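Local coordinates for protein calmodulin, putative (Entamoeba histolytica, PDB 4OCI) that binds calcium through an EF-hand as a calmodulin-like signalling protein and is involved in starting phagocytosis of human erythrocytes, at residues A[30-35]-A[64-69]; A[72-77]-A[101-106]. All coordinates share one frame; numbering follows the deposited sequence.

Contact 1: A[30-35]-A[64-69]. With NA (sodium ion), chain C.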
loop_
_atom_site.group_PDB
_atom_site.type_symbol
_atom_site.label_atom_id
_atom_site.label_comp_id
_atom_site.label_asym_id
_atom_site.label_seq_id
_atom_site.Cartn_x
_atom_site.Cartn_y
_atom_site.Cartn_z
ATOM N N SER A 30 -8.729 -2.733 6.325
ATOM C CA SER A 30 -9.745 -2.432 7.244
ATOM C C SER A 30 -9.958 -3.639 8.276
ATOM O O SER A 30 -10.082 -3.448 9.509
ATOM C CB SER A 30 -10.954 -1.925 6.420
ATOM O OG SER A 30 -12.136 -2.291 7.051
ATOM N N LEU A 31 -9.819 -4.866 7.822
ATOM C CA LEU A 31 -10.048 -6.012 8.672
ATOM C C LEU A 31 -8.933 -6.183 9.632
ATOM O O LEU A 31 -9.187 -6.422 10.835
ATOM C CB LEU A 31 -10.206 -7.286 7.830
ATOM C CG LEU A 31 -10.429 -8.649 8.527
ATOM C CD1 LEU A 31 -11.588 -8.519 9.556
ATOM C CD2 LEU A 31 -10.705 -9.792 7.575
ATOM N N VAL A 32 -7.706 -6.035 9.146
ATOM C CA VAL A 32 -6.487 -6.150 9.970
ATOM C C VAL A 32 -6.498 -5.049 11.029
ATOM O O VAL A 32 -6.203 -5.319 12.220
ATOM C CB VAL A 32 -5.242 -6.124 9.002
ATOM C CG1 VAL A 32 -4.168 -5.231 9.452
ATOM C CG2 VAL A 32 -4.809 -7.606 8.562
ATOM N N ARG A 33 -6.912 -3.828 10.657
ATOM C CA ARG A 33 -7.056 -2.781 11.682
ATOM C C ARG A 33 -8.173 -3.048 12.701
ATOM O O ARG A 33 -7.949 -2.829 13.920
ATOM C CB ARG A 33 -7.166 -1.398 11.092
ATOM C CG ARG A 33 -5.810 -0.952 10.477
ATOM C CD ARG A 33 -5.976 0.475 10.047
ATOM N NE ARG A 33 -4.809 1.012 9.360
ATOM C CZ ARG A 33 -3.637 1.246 9.918
ATOM N NH1 ARG A 33 -3.397 0.927 11.229
ATOM N NH2 ARG A 33 -2.676 1.786 9.138
ATOM N N VAL A 34 -9.358 -3.405 12.227
ATOM C CA VAL A 34 -10.402 -3.899 13.126
ATOM C C VAL A 34 -9.923 -4.975 14.143
ATOM O O VAL A 34 -10.309 -4.928 15.301
ATOM C CB VAL A 34 -11.627 -4.405 12.354
ATOM C CG1 VAL A 34 -12.471 -5.366 13.243
ATOM C CG2 VAL A 34 -12.448 -3.232 11.954
ATOM N N LEU A 35 -9.095 -5.935 13.699
ATOM C CA LEU A 35 -8.535 -6.993 14.517
ATOM C C LEU A 35 -7.414 -6.555 15.441
ATOM O O LEU A 35 -6.975 -7.334 16.261
ATOM C CB LEU A 35 -8.071 -8.162 13.615
ATOM C CG LEU A 35 -9.190 -8.805 12.826
ATOM C CD1 LEU A 35 -8.684 -9.856 11.818
ATOM C CD2 LEU A 35 -10.252 -9.384 13.759
ATOM N N SER A 64 -2.463 -16.650 7.064
ATOM C CA SER A 64 -0.974 -16.557 7.082
ATOM C C SER A 64 -0.465 -15.154 7.267
ATOM O O SER A 64 0.338 -14.934 8.168
ATOM C CB SER A 64 -0.387 -17.150 5.822
ATOM O OG SER A 64 -0.871 -18.499 5.751
ATOM N N CYS A 65 -0.974 -14.200 6.486
ATOM C CA CYS A 65 -0.565 -12.763 6.581
ATOM C C CYS A 65 -0.904 -12.165 7.922
ATOM O O CYS A 65 -0.085 -11.486 8.508
ATOM C CB CYS A 65 -1.175 -11.908 5.478
ATOM S SG CYS A 65 -0.404 -12.392 3.969
ATOM N N PHE A 66 -2.096 -12.455 8.411
ATOM C CA PHE A 66 -2.560 -11.904 9.647
ATOM C C PHE A 66 -1.669 -12.400 10.813
ATOM O O PHE A 66 -1.274 -11.581 11.666
ATOM C CB PHE A 66 -4.076 -12.162 9.865
ATOM C CG PHE A 66 -4.569 -11.672 11.165
ATOM C CD1 PHE A 66 -4.527 -10.301 11.449
ATOM C CD2 PHE A 66 -5.025 -12.573 12.147
ATOM C CE1 PHE A 66 -4.925 -9.854 12.675
ATOM C CE2 PHE A 66 -5.455 -12.125 13.379
ATOM C CZ PHE A 66 -5.389 -10.792 13.669
ATOM N N SER A 67 -1.324 -13.690 10.843
ATOM C CA SER A 67 -0.377 -14.208 11.837
ATOM C C SER A 67 0.928 -13.478 11.785
ATOM O O SER A 67 1.505 -13.195 12.825
ATOM C CB SER A 67 -0.068 -15.698 11.665
ATOM O OG SER A 67 -1.247 -16.414 11.978
ATOM N N GLN A 68 1.393 -13.168 10.590
ATOM C CA GLN A 68 2.680 -12.526 10.446
ATOM C C GLN A 68 2.644 -11.051 10.795
ATOM O O GLN A 68 3.508 -10.588 11.538
ATOM C CB GLN A 68 3.273 -12.804 9.097
ATOM C CG GLN A 68 4.293 -11.808 8.602
ATOM C CD GLN A 68 4.507 -11.938 7.091
ATOM O OE1 GLN A 68 4.293 -10.972 6.315
ATOM N NE2 GLN A 68 4.909 -13.157 6.653
ATOM N N LEU A 69 1.631 -10.315 10.315
ATOM C CA LEU A 69 1.364 -8.980 10.819
ATOM C C LEU A 69 1.328 -8.923 12.333
ATOM O O LEU A 69 1.865 -7.987 12.927
ATOM C CB LEU A 69 0.091 -8.357 10.195
ATOM C CG LEU A 69 0.214 -8.219 8.679
ATOM C CD1 LEU A 69 -1.012 -7.550 8.004
ATOM C CD2 LEU A 69 1.538 -7.561 8.251
HETATM NA NA NA C . -3.028 -19.556 6.400
#
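Leu35 lays its CD1 methyl over one face of the Phe66 ring, a CH-pi contact between segments 30-35 and 64-69, which share no hydrogen bond. CD1 lies 4.0 Å from the centroid of the Phe66 ring and 18° off the ring normal, shifted toward the rim. Leu35 CB meets the same part of the ring, 3.7 Å from Phe66 CE1. Phe66 has CG anti to its backbone N (chi1 177°), which turns the ring toward Val32 and Leu35. Val32 comes to the ring obliquely, with its CG2 4.0 Å from Phe66 CD1. The same CG2 methyl also touches Leu69 CD1 at 3.8 Å, and these two side chains cross at about a right angle. One valine branch thus bridges two residues a helical turn apart. Phe62, one turn before Phe66, also touches Val32 and Leu35, and Ile44 of helix 41-50 packs on Val32. Helix 25-34 is the outgoing helix of the calcium-binding EF-hand, so the contact packs that hand against helix 59-71. On helix 59-71, Ser64 OG binds a sodium ion at 2.5 Å, together with Glu60 and Thr63, at a distance from the apolar patch. The chemistry across the interface is wholly apolar. It implies that burial and shape, rather than polar pairing, hold these two segments together.

Contact 2: A[72-77]-A[101-106]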
loop_
_atom_site.group_PDB
_atom_site.type_symbol
_atom_site.label_atom_id
_atom_site.label_comp_id
_atom_site.label_asym_id
_atom_site.label_seq_id
_atom_site.Cartn_x
_atom_site.Cartn_y
_atom_site.Cartn_z
ATOM N N LYS A 72 4.852 -9.004 13.651
ATOM C CA LYS A 72 5.534 -7.766 13.212
ATOM C C LYS A 72 4.993 -6.430 13.802
ATOM O O LYS A 72 5.392 -5.342 13.351
ATOM C CB LYS A 72 5.598 -7.686 11.674
ATOM C CG LYS A 72 6.568 -8.677 11.050
ATOM C CD LYS A 72 6.992 -8.258 9.638
ATOM C CE LYS A 72 5.850 -8.386 8.618
ATOM N NZ LYS A 72 6.359 -8.899 7.278
ATOM N N SER A 73 4.079 -6.469 14.767
ATOM C CA SER A 73 3.496 -5.193 15.222
ATOM C C SER A 73 2.933 -5.371 16.613
ATOM O O SER A 73 3.139 -6.421 17.246
ATOM C CB SER A 73 2.387 -4.777 14.287
ATOM O OG SER A 73 1.356 -5.732 14.416
ATOM N N PHE A 74 2.203 -4.374 17.081
ATOM C CA PHE A 74 1.543 -4.498 18.364
ATOM C C PHE A 74 0.114 -4.092 18.174
ATOM O O PHE A 74 -0.252 -3.661 17.077
ATOM C CB PHE A 74 2.202 -3.610 19.437
ATOM C CG PHE A 74 2.500 -2.190 18.982
ATOM C CD1 PHE A 74 1.576 -1.181 19.185
ATOM C CD2 PHE A 74 3.741 -1.863 18.411
ATOM C CE1 PHE A 74 1.873 0.153 18.787
ATOM C CE2 PHE A 74 4.029 -0.546 17.994
ATOM C CZ PHE A 74 3.105 0.447 18.191
ATOM N N ASN A 75 -0.685 -4.270 19.219
ATOM C CA ASN A 75 -2.003 -3.657 19.302
ATOM C C ASN A 75 -2.029 -2.565 20.353
ATOM O O ASN A 75 -1.096 -2.400 21.143
ATOM C CB ASN A 75 -3.157 -4.678 19.565
ATOM C CG ASN A 75 -3.030 -5.384 20.923
ATOM O OD1 ASN A 75 -3.660 -4.992 21.922
ATOM N ND2 ASN A 75 -2.148 -6.406 20.969
ATOM N N LYS A 76 -3.127 -1.826 20.331
ATOM C CA LYS A 76 -3.271 -0.652 21.126
ATOM C C LYS A 76 -3.508 -1.056 22.575
ATOM O O LYS A 76 -3.091 -0.329 23.447
ATOM C CB LYS A 76 -4.347 0.278 20.559
ATOM C CG LYS A 76 -4.083 1.736 20.913
ATOM C CD LYS A 76 -4.301 2.688 19.750
ATOM C CE LYS A 76 -5.716 3.245 19.729
ATOM N NZ LYS A 76 -5.948 4.331 20.718
ATOM N N ASP A 77 -4.086 -2.230 22.852
ATOM C CA ASP A 77 -4.141 -2.751 24.256
ATOM C C ASP A 77 -2.757 -3.007 24.870
ATOM O O ASP A 77 -2.494 -2.719 26.062
ATOM C CB ASP A 77 -4.915 -4.073 24.331
ATOM N N ARG A 101 12.077 1.978 25.223
ATOM C CA ARG A 101 12.089 0.571 25.655
ATOM C C ARG A 101 10.849 -0.205 25.179
ATOM O O ARG A 101 10.963 -1.333 24.630
ATOM C CB ARG A 101 12.296 0.392 27.194
ATOM C CG ARG A 101 12.463 -1.076 27.606
ATOM C CD ARG A 101 12.541 -1.226 29.132
ATOM N NE ARG A 101 11.478 -0.378 29.703
ATOM C CZ ARG A 101 10.165 -0.701 29.797
ATOM N NH1 ARG A 101 9.724 -1.894 29.389
ATOM N NH2 ARG A 101 9.268 0.184 30.290
ATOM N N ILE A 102 9.689 0.382 25.417
ATOM C CA ILE A 102 8.418 -0.265 25.157
ATOM C C ILE A 102 8.286 -0.573 23.685
ATOM O O ILE A 102 7.865 -1.657 23.312
ATOM C CB ILE A 102 7.227 0.672 25.475
ATOM C CG1 ILE A 102 7.188 1.133 26.935
ATOM C CG2 ILE A 102 5.846 0.059 24.968
ATOM C CD1 ILE A 102 7.034 0.115 27.848
ATOM N N LEU A 103 8.581 0.412 22.855
ATOM C CA LEU A 103 8.485 0.306 21.398
ATOM C C LEU A 103 9.540 -0.683 20.884
ATOM O O LEU A 103 9.304 -1.361 19.879
ATOM C CB LEU A 103 8.669 1.685 20.705
ATOM C CG LEU A 103 7.601 2.774 20.916
ATOM C CD1 LEU A 103 8.117 4.132 20.438
ATOM C CD2 LEU A 103 6.321 2.425 20.155
ATOM N N SER A 104 10.693 -0.776 21.546
ATOM C CA SER A 104 11.647 -1.822 21.206
ATOM C C SER A 104 11.086 -3.165 21.536
ATOM O O SER A 104 11.262 -4.116 20.803
ATOM C CB SER A 104 12.981 -1.593 21.896
ATOM O OG SER A 104 13.509 -0.407 21.383
ATOM N N THR A 105 10.364 -3.238 22.621
ATOM C CA THR A 105 9.918 -4.480 23.172
ATOM C C THR A 105 8.751 -5.116 22.462
ATOM O O THR A 105 8.822 -6.309 22.183
ATOM C CB THR A 105 9.599 -4.263 24.649
ATOM O OG1 THR A 105 10.845 -4.123 25.325
ATOM C CG2 THR A 105 8.826 -5.408 25.269
ATOM N N ILE A 106 7.709 -4.355 22.148
ATOM C CA ILE A 106 6.383 -4.923 21.829
ATOM C C ILE A 106 6.008 -5.091 20.344
ATOM O O ILE A 106 4.992 -5.756 19.999
ATOM C CB ILE A 106 5.236 -4.198 22.548
ATOM C CG1 ILE A 106 5.067 -2.803 21.976
ATOM C CG2 ILE A 106 5.445 -4.210 24.077
ATOM C CD1 ILE A 106 4.081 -2.087 22.684
#
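Phe74 overlaps Ile106 obliquely, its CB and the near part of its ring lying against the isoleucine's CG1 and CD1. This is packing within the helix-loop-helix of an EF-hand family region: Phe74 stands just before the incoming helix 76-86, and Ile106 is near the end of the outgoing helix 96-106. Phe74 CB lies 3.9 Å from Ile106 CG1, and Phe74 CG is 4.0 Å from Ile106 CD1. Both side chains adopt the crowded first torsion, between the backbone N and the carbonyl carbon. For Ile106 (chi1 69°) this places CG1 against the phenylalanine. The far end of the ring reaches Leu103, one turn earlier, where Phe74 CZ is 4.3 Å from Leu103 CD2. Ile79 of helix 76-86 touches both Leu103 and Ile106, and Phe135 of helix 132-145 also packs on Leu103. No hydrogen bond joins the two segments. Ser73 O and Ile106 O approach to 3.4 Å, but both are acceptors, so the pair adds no bond. The backbone of Phe74 instead bonds to Val38, and Ser73 OG bonds to Leu69 O at the end of the preceding helix. Asn75 occupies the N-cap position of helix 76-86 and its OD1 accepts from Glu78 N. On the outgoing helix, Thr105 OG1 donates to Arg101 O at 2.9 Å, above the carbonyl plane, and that oxygen also accepts from Thr105 N.

From the N terminus, the chain runs through the calcium-binding loop into helix 25-34. It passes helix 41-50 and returns on helix 59-71, where contact 1 closes a loop with 28 residues between its segments. With two residues between, contact 2 opens at 72-77. The chain then follows helix 76-86 and strand 93-95 into helix 96-106, closing a second loop with 23 residues between the segments. The loops lie in series and neither nest nor cross. The centres of contact 1 and contact 2 are about 15 Å apart. Contact 1 ties together helices of the N-terminal part. Contact 2 ties the linker and start of the C-terminal part to its second helix. The end of helix 59-71 and the turn after it lead from one contact to the other.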